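Local coordinates for ribosomal protein S2-related protein (Deinococcus radiodurans, PDB 2JH3) that binds a 4Fe-4S iron-sulphur cluster, resembles the chelatases in fold and may act as a sirohydrochlorin ferrochelatase, at residues S5-G10 and V67-V72. Sequence-based numbering, arbitrary orientation.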
ATOM      1  N   SER A   5      22.810  -3.612 -29.206  1.00 28.33           N
ATOM      2  CA  SER A   5      21.706  -3.948 -28.286  1.00 26.72           C
ATOM      3  C   SER A   5      20.388  -4.102 -29.059  1.00 24.98           C
ATOM      4  O   SER A   5      20.069  -3.351 -29.994  1.00 22.88           O
ATOM      5  CB  SER A   5      21.489  -2.835 -27.193  1.00 28.43           C
ATOM      6  OG  SER A   5      22.696  -2.418 -26.535  1.00 30.01           O
ATOM      7  N   LEU A   6      19.580  -5.045 -28.617  1.00 23.93           N
ATOM      8  CA  LEU A   6      18.230  -5.208 -29.200  1.00 23.45           C
ATOM      9  C   LEU A   6      17.272  -4.868 -28.071  1.00 22.03           C
ATOM     10  O   LEU A   6      17.461  -5.323 -26.971  1.00 24.49           O
ATOM     11  CB  LEU A   6      18.064  -6.653 -29.620  1.00 22.99           C
ATOM     12  CG  LEU A   6      16.685  -7.051 -30.148  1.00 20.25           C
ATOM     13  CD1 LEU A   6      16.294  -6.208 -31.400  1.00 17.85           C
ATOM     14  CD2 LEU A   6      16.773  -8.496 -30.477  1.00 24.39           C
ATOM     15  N   VAL A   7      16.305  -4.022 -28.346  1.00 22.16           N
ATOM     16  CA  VAL A   7      15.267  -3.669 -27.405  1.00 21.46           C
ATOM     17  C   VAL A   7      13.928  -4.108 -27.960  1.00 20.99           C
ATOM     18  O   VAL A   7      13.557  -3.720 -29.054  1.00 20.04           O
ATOM     19  CB  VAL A   7      15.211  -2.188 -27.211  1.00 21.21           C
ATOM     20  CG1 VAL A   7      13.995  -1.783 -26.392  1.00 18.78           C
ATOM     21  CG2 VAL A   7      16.521  -1.697 -26.571  1.00 24.16           C
ATOM     22  N   LEU A   8      13.258  -5.007 -27.237  1.00 21.18           N
ATOM     23  CA  LEU A   8      11.861  -5.397 -27.530  1.00 20.97           C
ATOM     24  C   LEU A   8      10.827  -4.601 -26.720  1.00 21.16           C
ATOM     25  O   LEU A   8      10.933  -4.488 -25.464  1.00 21.78           O
ATOM     26  CB  LEU A   8      11.701  -6.900 -27.279  1.00 20.61           C
ATOM     27  CG  LEU A   8      12.657  -7.836 -27.998  1.00 21.76           C
ATOM     28  CD1 LEU A   8      12.215  -9.244 -27.776  1.00 27.25           C
ATOM     29  CD2 LEU A   8      12.781  -7.532 -29.460  1.00 22.28           C
ATOM     30  N   ILE A   9       9.812  -4.068 -27.405  1.00 20.60           N
ATOM     31  CA  ILE A   9       8.777  -3.212 -26.793  1.00 21.68           C
ATOM     32  C   ILE A   9       7.424  -3.878 -26.807  1.00 21.05           C
ATOM     33  O   ILE A   9       6.887  -4.228 -27.883  1.00 20.99           O
ATOM     34  CB  ILE A   9       8.549  -1.878 -27.536  1.00 22.32           C
ATOM     35  CG1 ILE A   9       9.845  -1.108 -27.669  1.00 26.19           C
ATOM     36  CG2 ILE A   9       7.491  -1.047 -26.824  1.00 24.39           C
ATOM     37  CD1 ILE A   9      10.481  -0.857 -26.357  1.00 26.07           C
ATOM     38  N   GLY A  10       6.824  -4.005 -25.626  1.00 22.66           N
ATOM     39  CA  GLY A  10       5.481  -4.569 -25.488  1.00 21.31           C
ATOM     40  C   GLY A  10       4.515  -3.527 -24.977  1.00 21.38           C
ATOM     41  O   GLY A  10       4.896  -2.415 -24.576  1.00 21.25           O
ATOM     42  N   VAL A  67      21.573   0.619 -31.250  1.00 25.09           N
ATOM     43  CA  VAL A  67      20.357  -0.034 -30.714  1.00 25.14           C
ATOM     44  C   VAL A  67      19.284  -0.222 -31.776  1.00 23.74           C
ATOM     45  O   VAL A  67      19.081   0.645 -32.645  1.00 23.43           O
ATOM     46  CB  VAL A  67      19.835   0.743 -29.458  1.00 26.43           C
ATOM     47  CG1 VAL A  67      19.341   2.032 -29.810  1.00 29.66           C
ATOM     48  CG2 VAL A  67      18.711  -0.029 -28.716  1.00 25.04           C
ATOM     49  N   THR A  68      18.658  -1.395 -31.752  1.00 23.97           N
ATOM     50  CA  THR A  68      17.538  -1.709 -32.657  1.00 22.78           C
ATOM     51  C   THR A  68      16.344  -1.916 -31.727  1.00 21.25           C
ATOM     52  O   THR A  68      16.447  -2.681 -30.742  1.00 21.48           O
ATOM     53  CB  THR A  68      17.809  -2.999 -33.501  1.00 22.89           C
ATOM     54  OG1 THR A  68      19.006  -2.839 -34.223  1.00 26.41           O
ATOM     55  CG2 THR A  68      16.677  -3.247 -34.490  1.00 22.48           C
ATOM     56  N   VAL A  69      15.261  -1.209 -32.014  1.00 21.24           N
ATOM     57  CA  VAL A  69      14.048  -1.272 -31.209  1.00 20.53           C
ATOM     58  C   VAL A  69      12.952  -1.908 -32.071  1.00 19.88           C
ATOM     59  O   VAL A  69      12.539  -1.308 -33.067  1.00 19.61           O
ATOM     60  CB  VAL A  69      13.613   0.108 -30.761  1.00 19.32           C
ATOM     61  CG1 VAL A  69      12.371   0.095 -29.942  1.00 21.48           C
ATOM     62  CG2 VAL A  69      14.762   0.771 -29.938  1.00 17.59           C
ATOM     63  N   VAL A  70      12.502  -3.079 -31.649  1.00 19.33           N
ATOM     64  CA  VAL A  70      11.360  -3.767 -32.327  1.00 20.83           C
ATOM     65  C   VAL A  70      10.083  -3.768 -31.475  1.00 19.99           C
ATOM     66  O   VAL A  70      10.054  -4.369 -30.381  1.00 20.80           O
ATOM     67  CB  VAL A  70      11.709  -5.230 -32.651  1.00 21.60           C
ATOM     68  CG1 VAL A  70      10.503  -5.983 -33.407  1.00 22.68           C
ATOM     69  CG2 VAL A  70      12.989  -5.322 -33.501  1.00 24.33           C
ATOM     70  N   PRO A  71       8.981  -3.207 -32.002  1.00 20.87           N
ATOM     71  CA  PRO A  71       7.686  -3.356 -31.366  1.00 22.23           C
ATOM     72  C   PRO A  71       7.028  -4.741 -31.480  1.00 23.52           C
ATOM     73  O   PRO A  71       6.629  -5.143 -32.578  1.00 24.41           O
ATOM     74  CB  PRO A  71       6.802  -2.298 -32.099  1.00 21.71           C
ATOM     75  CG  PRO A  71       7.762  -1.389 -32.738  1.00 20.33           C
ATOM     76  CD  PRO A  71       8.875  -2.302 -33.153  1.00 21.35           C
ATOM     77  N   VAL A  72       6.862  -5.416 -30.338  1.00 22.86           N
ATOM     78  CA  VAL A  72       6.142  -6.692 -30.260  1.00 24.55           C
ATOM     79  C   VAL A  72       4.634  -6.377 -30.156  1.00 25.72           C
ATOM     80  O   VAL A  72       4.011  -6.508 -29.096  1.00 27.94           O
ATOM     81  CB  VAL A  72       6.683  -7.574 -29.076  1.00 24.92           C
ATOM     82  CG1 VAL A  72       6.031  -9.006 -29.084  1.00 25.68           C
ATOM     83  CG2 VAL A  72       8.145  -7.761 -29.213  1.00 25.95           C
TER
HETATM   84  O   HOH W   1      21.479  -2.708 -32.733  1.00 35.44           O
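Val7, with chi1 at 171°, has CG1 anti to the backbone N and CG2 beside it, whereas Val67 has CG1 between the backbone N and the carbonyl carbon (chi1 68°), which leaves CG2 anti to the N; the two side chains cross at an oblique angle, and their CG2 methyls are pressed to 3.5 Å, tighter than usual van der Waals contact. On the same face Ile9 places CG1 in the same position as Val7 CG2, beside the backbone N, and it rests 3.6 Å from Val69 CG1, while Val69 CG2 reaches back to Val7 CB. The reverse face carries Leu6 and Leu8 from one strand, Thr68 and Val70 from the other. Leu6 CD1 spans the gap, lying 4.0 Å from Val70 CG2 and close to Thr68 CB, and Leu8 CD2 runs alongside Val70 CB. These strands sit side by side in the parallel part of a chelatase-type α/β sheet, 5-10 flanked by 43-48 on its other edge and 66-71 by 108-112; helix 18-35, the connection of the right-handed beta-alpha-beta crossover from 5-10 to 43-48, covers Leu6 and Leu8. Helix 253-262 packs on that face too, against Leu6, Leu8, Thr68 and Val70. The backbone ladder is the staggered one of parallel strands: Val7 gives its N-H to Thr68 O at 2.7 Å and receives that of Val70 on its own O, both bonds nearly straight onto the carbonyl. Farther along, the N-H of Ile9 reaches Val70 O tilted 31° from the carbonyl plane, and Val72 N closes the series on Ile9 O at 2.7 Å. At the opposite end Ser5 O accepts from Thr68 N and probably from a water, which also hydrogen-bonds Thr68 OG1 at 2.9 Å.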